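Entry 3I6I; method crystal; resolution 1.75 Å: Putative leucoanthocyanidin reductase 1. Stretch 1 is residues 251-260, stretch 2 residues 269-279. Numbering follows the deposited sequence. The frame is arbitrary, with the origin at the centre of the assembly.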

ATOM      1  N   THR A 251      15.281 -13.658 -15.922  1.00  2.00           N
ATOM      2  CA  THR A 251      15.373 -14.835 -15.135  1.00  3.22           C
ATOM      3  C   THR A 251      15.308 -14.514 -13.621  1.00  4.68           C
ATOM      4  O   THR A 251      15.521 -13.369 -13.186  1.00  3.40           O
ATOM      5  CB  THR A 251      16.688 -15.607 -15.389  1.00  4.62           C
ATOM      6  OG1 THR A 251      17.812 -14.808 -14.998  1.00  3.42           O
ATOM      7  CG2 THR A 251      16.842 -16.099 -16.870  1.00  3.91           C
ATOM      8  N   GLU A 252      15.060 -15.546 -12.834  1.00  5.23           N
ATOM      9  CA  GLU A 252      15.148 -15.452 -11.377  1.00  3.82           C
ATOM     10  C   GLU A 252      16.548 -14.932 -10.972  1.00  4.11           C
ATOM     11  O   GLU A 252      16.679 -14.083 -10.108  1.00  2.67           O
ATOM     12  CB  GLU A 252      14.901 -16.798 -10.721  1.00  5.89           C
ATOM     13  CG  GLU A 252      15.399 -16.887  -9.281  1.00  5.82           C
ATOM     14  CD  GLU A 252      14.899 -18.147  -8.569  1.00 10.96           C
ATOM     15  OE1 GLU A 252      14.818 -19.174  -9.258  1.00  7.48           O
ATOM     16  OE2 GLU A 252      14.649 -18.145  -7.334  1.00  5.02           O
ATOM     17  N   ASP A 253      17.587 -15.450 -11.604  1.00  3.02           N
ATOM     18  CA  ASP A 253      18.935 -15.061 -11.217  1.00  6.79           C
ATOM     19  C   ASP A 253      19.230 -13.596 -11.561  1.00  7.51           C
ATOM     20  O   ASP A 253      19.980 -12.929 -10.821  1.00  4.62           O
ATOM     21  CB  ASP A 253      19.983 -16.027 -11.773  1.00  7.88           C
ATOM     22  CG  ASP A 253      20.282 -17.204 -10.791  1.00 13.58           C
ATOM     23  OD1 ASP A 253      19.537 -17.432  -9.775  1.00 19.96           O
ATOM     24  OD2 ASP A 253      21.268 -17.900 -11.019  1.00 24.90           O
ATOM     25  N   ASP A 254      18.654 -13.101 -12.664  1.00  2.42           N
ATOM     26  CA  ASP A 254      18.697 -11.652 -12.979  1.00  3.50           C
ATOM     27  C   ASP A 254      18.166 -10.824 -11.805  1.00  2.00           C
ATOM     28  O   ASP A 254      18.790  -9.876 -11.363  1.00  2.78           O
ATOM     29  CB  ASP A 254      17.917 -11.299 -14.254  1.00  3.49           C
ATOM     30  CG  ASP A 254      18.524 -11.904 -15.558  1.00  3.48           C
ATOM     31  OD1 ASP A 254      19.752 -12.181 -15.602  1.00  7.08           O
ATOM     32  OD2 ASP A 254      17.760 -12.051 -16.580  1.00  6.82           O
ATOM     33  N   LEU A 255      17.005 -11.193 -11.295  1.00  3.65           N
ATOM     34  CA  LEU A 255      16.407 -10.437 -10.196  1.00  2.50           C
ATOM     35  C   LEU A 255      17.217 -10.599  -8.914  1.00  2.00           C
ATOM     36  O   LEU A 255      17.362  -9.639  -8.191  1.00  2.92           O
ATOM     37  CB  LEU A 255      14.965 -10.872  -9.998  1.00  3.66           C
ATOM     38  CG  LEU A 255      13.971 -10.626 -11.120  1.00  2.00           C
ATOM     39  CD1 LEU A 255      12.603 -11.384 -10.806  1.00  2.68           C
ATOM     40  CD2 LEU A 255      13.738  -9.107 -11.310  1.00  3.87           C
ATOM     41  N   LEU A 256      17.729 -11.793  -8.632  1.00  2.00           N
ATOM     42  CA  LEU A 256      18.530 -11.992  -7.438  1.00  2.97           C
ATOM     43  C   LEU A 256      19.821 -11.187  -7.528  1.00  2.55           C
ATOM     44  O   LEU A 256      20.248 -10.651  -6.539  1.00  2.00           O
ATOM     45  CB  LEU A 256      18.803 -13.483  -7.198  1.00  4.24           C
ATOM     46  CG  LEU A 256      17.567 -14.303  -6.830  1.00  2.53           C
ATOM     47  CD1 LEU A 256      17.980 -15.789  -6.670  1.00  5.67           C
ATOM     48  CD2 LEU A 256      16.922 -13.780  -5.536  1.00  6.17           C
ATOM     49  N   ALA A 257      20.416 -11.095  -8.730  1.00  2.00           N
ATOM     50  CA  ALA A 257      21.626 -10.277  -8.892  1.00  3.70           C
ATOM     51  C   ALA A 257      21.303  -8.834  -8.543  1.00  2.00           C
ATOM     52  O   ALA A 257      22.076  -8.172  -7.871  1.00  2.58           O
ATOM     53  CB  ALA A 257      22.152 -10.358 -10.366  1.00  2.49           C
ATOM     54  N   ALA A 258      20.197  -8.330  -9.039  1.00  2.00           N
ATOM     55  CA  ALA A 258      19.814  -6.922  -8.849  1.00  3.53           C
ATOM     56  C   ALA A 258      19.572  -6.661  -7.357  1.00  4.28           C
ATOM     57  O   ALA A 258      20.083  -5.680  -6.772  1.00  3.09           O
ATOM     58  CB  ALA A 258      18.560  -6.588  -9.650  1.00  4.34           C
ATOM     59  N   ALA A 259      18.841  -7.577  -6.734  1.00  2.00           N
ATOM     60  CA  ALA A 259      18.643  -7.501  -5.265  1.00  3.29           C
ATOM     61  C   ALA A 259      19.947  -7.535  -4.467  1.00  2.00           C
ATOM     62  O   ALA A 259      20.101  -6.786  -3.511  1.00  4.44           O
ATOM     63  CB  ALA A 259      17.688  -8.593  -4.784  1.00  2.00           C
ATOM     64  N   GLY A 260      20.888  -8.365  -4.890  1.00  2.00           N
ATOM     65  CA  GLY A 260      22.147  -8.574  -4.239  1.00  3.64           C
ATOM     66  C   GLY A 260      23.072  -7.379  -4.233  1.00  3.59           C
ATOM     67  O   GLY A 260      23.996  -7.339  -3.446  1.00  3.35           O
ATOM     68  N   VAL A 269      12.976  -3.185  -4.685  1.00  9.45           N
ATOM     69  CA  VAL A 269      11.959  -3.463  -5.684  1.00  7.48           C
ATOM     70  C   VAL A 269      12.291  -4.788  -6.389  1.00  6.82           C
ATOM     71  O   VAL A 269      11.380  -5.582  -6.652  1.00  8.99           O
ATOM     72  CB  VAL A 269      11.788  -2.330  -6.741  1.00 14.28           C
ATOM     73  CG1 VAL A 269      10.759  -2.777  -7.812  1.00 15.58           C
ATOM     74  CG2 VAL A 269      11.338  -1.021  -6.060  1.00 15.98           C
ATOM     75  N   ALA A 270      13.578  -5.034  -6.675  1.00  5.55           N
ATOM     76  CA  ALA A 270      13.976  -6.303  -7.273  1.00  5.04           C
ATOM     77  C   ALA A 270      13.604  -7.526  -6.391  1.00  3.01           C
ATOM     78  O   ALA A 270      13.081  -8.550  -6.835  1.00  2.56           O
ATOM     79  CB  ALA A 270      15.479  -6.287  -7.606  1.00  6.49           C
ATOM     80  N   ALA A 271      13.896  -7.415  -5.097  1.00  2.10           N
ATOM     81  CA  ALA A 271      13.577  -8.480  -4.142  1.00  3.19           C
ATOM     82  C   ALA A 271      12.059  -8.758  -4.102  1.00  4.32           C
ATOM     83  O   ALA A 271      11.629  -9.900  -4.111  1.00  3.66           O
ATOM     84  CB  ALA A 271      14.090  -8.061  -2.760  1.00  2.00           C
ATOM     85  N   PHE A 272      11.242  -7.711  -4.082  1.00  6.10           N
ATOM     86  CA  PHE A 272       9.772  -7.937  -4.063  1.00  7.03           C
ATOM     87  C   PHE A 272       9.239  -8.486  -5.395  1.00  4.41           C
ATOM     88  O   PHE A 272       8.344  -9.319  -5.389  1.00  5.65           O
ATOM     89  CB  PHE A 272       9.045  -6.657  -3.727  1.00  6.69           C
ATOM     90  CG  PHE A 272       9.326  -6.123  -2.340  1.00  6.36           C
ATOM     91  CD1 PHE A 272       9.604  -6.952  -1.258  1.00 12.39           C
ATOM     92  CD2 PHE A 272       9.290  -4.769  -2.126  1.00  7.85           C
ATOM     93  CE1 PHE A 272       9.842  -6.406   0.003  1.00 10.00           C
ATOM     94  CE2 PHE A 272       9.497  -4.239  -0.866  1.00  9.66           C
ATOM     95  CZ  PHE A 272       9.780  -5.066   0.191  1.00 10.11           C
ATOM     96  N   THR A 273       9.829  -8.046  -6.520  1.00  5.37           N
ATOM     97  CA  THR A 273       9.524  -8.636  -7.852  1.00  3.25           C
ATOM     98  C   THR A 273       9.766 -10.148  -7.863  1.00  2.00           C
ATOM     99  O   THR A 273       8.959 -10.933  -8.383  1.00  3.78           O
ATOM    100  CB  THR A 273      10.338  -7.923  -8.980  1.00  6.96           C
ATOM    101  OG1 THR A 273      10.052  -6.509  -8.955  1.00  8.20           O
ATOM    102  CG2 THR A 273       9.932  -8.443 -10.385  1.00  4.04           C
ATOM    103  N   HIS A 274      10.907 -10.572  -7.348  1.00  2.00           N
ATOM    104  CA  HIS A 274      11.240 -11.986  -7.205  1.00  2.16           C
ATOM    105  C   HIS A 274      10.208 -12.720  -6.345  1.00  2.38           C
ATOM    106  O   HIS A 274       9.696 -13.787  -6.716  1.00  3.68           O
ATOM    107  CB  HIS A 274      12.631 -12.122  -6.611  1.00  2.34           C
ATOM    108  CG  HIS A 274      13.056 -13.522  -6.341  1.00  4.29           C
ATOM    109  ND1 HIS A 274      12.979 -14.097  -5.099  1.00  3.67           N
ATOM    110  CD2 HIS A 274      13.650 -14.435  -7.143  1.00  2.00           C
ATOM    111  CE1 HIS A 274      13.445 -15.336  -5.165  1.00  6.67           C
ATOM    112  NE2 HIS A 274      13.849 -15.564  -6.405  1.00  4.14           N
ATOM    113  N   ASP A 275       9.877 -12.147  -5.199  1.00  3.20           N
ATOM    114  CA  ASP A 275       8.932 -12.781  -4.296  1.00  2.51           C
ATOM    115  C   ASP A 275       7.569 -13.005  -4.972  1.00  4.04           C
ATOM    116  O   ASP A 275       6.965 -14.083  -4.816  1.00  5.73           O
ATOM    117  CB  ASP A 275       8.785 -11.971  -3.002  1.00  3.30           C
ATOM    118  CG  ASP A 275       8.431 -12.838  -1.782  1.00 10.65           C
ATOM    119  OD1 ASP A 275       8.513 -14.129  -1.793  1.00  8.55           O
ATOM    120  OD2 ASP A 275       8.062 -12.202  -0.763  1.00  8.53           O
ATOM    121  N   ILE A 276       7.092 -11.985  -5.667  1.00  3.52           N
ATOM    122  CA  ILE A 276       5.797 -12.027  -6.343  1.00  2.86           C
ATOM    123  C   ILE A 276       5.811 -12.952  -7.523  1.00  4.71           C
ATOM    124  O   ILE A 276       4.973 -13.864  -7.583  1.00  4.21           O
ATOM    125  CB  ILE A 276       5.324 -10.660  -6.779  1.00  3.45           C
ATOM    126  CG1 ILE A 276       5.202  -9.667  -5.618  1.00  4.29           C
ATOM    127  CG2 ILE A 276       4.048 -10.752  -7.662  1.00  6.30           C
ATOM    128  CD1 ILE A 276       5.142  -8.192  -6.094  1.00  6.04           C
ATOM    129  N   PHE A 277       6.733 -12.708  -8.462  1.00  3.58           N
ATOM    130  CA  PHE A 277       6.649 -13.308  -9.801  1.00  4.14           C
ATOM    131  C   PHE A 277       7.446 -14.586  -9.992  1.00  4.15           C
ATOM    132  O   PHE A 277       7.225 -15.315 -10.974  1.00  6.06           O
ATOM    133  CB  PHE A 277       6.957 -12.275 -10.860  1.00  4.51           C
ATOM    134  CG  PHE A 277       5.944 -11.170 -10.910  1.00  5.74           C
ATOM    135  CD1 PHE A 277       4.650 -11.407 -11.367  1.00  7.49           C
ATOM    136  CD2 PHE A 277       6.228  -9.924 -10.432  1.00  4.52           C
ATOM    137  CE1 PHE A 277       3.712 -10.410 -11.366  1.00  8.60           C
ATOM    138  CE2 PHE A 277       5.281  -8.918 -10.413  1.00  7.12           C
ATOM    139  CZ  PHE A 277       4.022  -9.150 -10.915  1.00  9.85           C
ATOM    140  N   ILE A 278       8.366 -14.856  -9.084  1.00  4.32           N
ATOM    141  CA  ILE A 278       9.046 -16.149  -9.036  1.00  4.00           C
ATOM    142  C   ILE A 278       8.433 -17.057  -7.971  1.00  5.74           C
ATOM    143  O   ILE A 278       8.121 -18.209  -8.251  1.00  5.32           O
ATOM    144  CB  ILE A 278      10.584 -16.009  -8.862  1.00  4.90           C
ATOM    145  CG1 ILE A 278      11.185 -15.185 -10.010  1.00  5.78           C
ATOM    146  CG2 ILE A 278      11.285 -17.370  -8.682  1.00  2.85           C
ATOM    147  CD1 ILE A 278      10.964 -15.663 -11.453  1.00  3.06           C
ATOM    148  N   LYS A 279       8.247 -16.554  -6.751  1.00  4.77           N
ATOM    149  CA  LYS A 279       7.867 -17.418  -5.644  1.00  2.52           C
ATOM    150  C   LYS A 279       6.353 -17.443  -5.345  1.00  4.22           C
ATOM    151  O   LYS A 279       5.929 -18.250  -4.559  1.00  5.85           O
ATOM    152  CB  LYS A 279       8.648 -17.052  -4.380  1.00  5.87           C
ATOM    153  CG  LYS A 279      10.161 -17.135  -4.606  1.00  7.21           C
ATOM    154  CD  LYS A 279      10.937 -17.425  -3.379  1.00 11.04           C
ATOM    155  CE  LYS A 279      10.956 -16.215  -2.513  1.00 11.62           C
ATOM    156  NZ  LYS A 279      11.614 -16.468  -1.199  1.00 13.49           N
TER

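The imidazole of His274 is held in two ways at once by one neighbouring helix: at its edge, NE2 donates a nearly straight hydrogen bond to Glu252 OE2 (2.9 Å), while Leu256 CD2 sits over one face, 3.6 Å from the ring centroid and 10° off the normal, a CH-pi contact. Glu252 and Leu256 lie one helical turn apart, so a single i, i+4 pair supplies both the polar and the apolar half of the grip.

The two helices run roughly antiparallel, at 150°, and their axes approach to 8.0 Å. Small residues serve the closer end of the register, where the CA atoms of Ala259 and Ala270 are 5.2 Å apart. Ala270 CB lies 3.7 Å from both Ala258 CB and the backbone N of Ala259, so a methyl packs directly against the opposing backbone. At the other end, the CA atoms of Glu252 and Ile278 stand 6.6 Å apart, leaving room for longer side chains. Leu255, buried between the two ends, reaches Ile278 CG1 with CD1 (4.1 Å) and Thr273 CG2 with CD2 (4.0 Å). Thr273 offers that methyl while its OG1 donates to Val269 O (2.8 Å), satisfying the hydroxyl within its own helix.

Outside the interface, Thr251 caps the first helix, its OG1 accepting from Asp254 N (3.0 Å), and Asp254 OD2 accepts from Thr251 N (3.0 Å) in return.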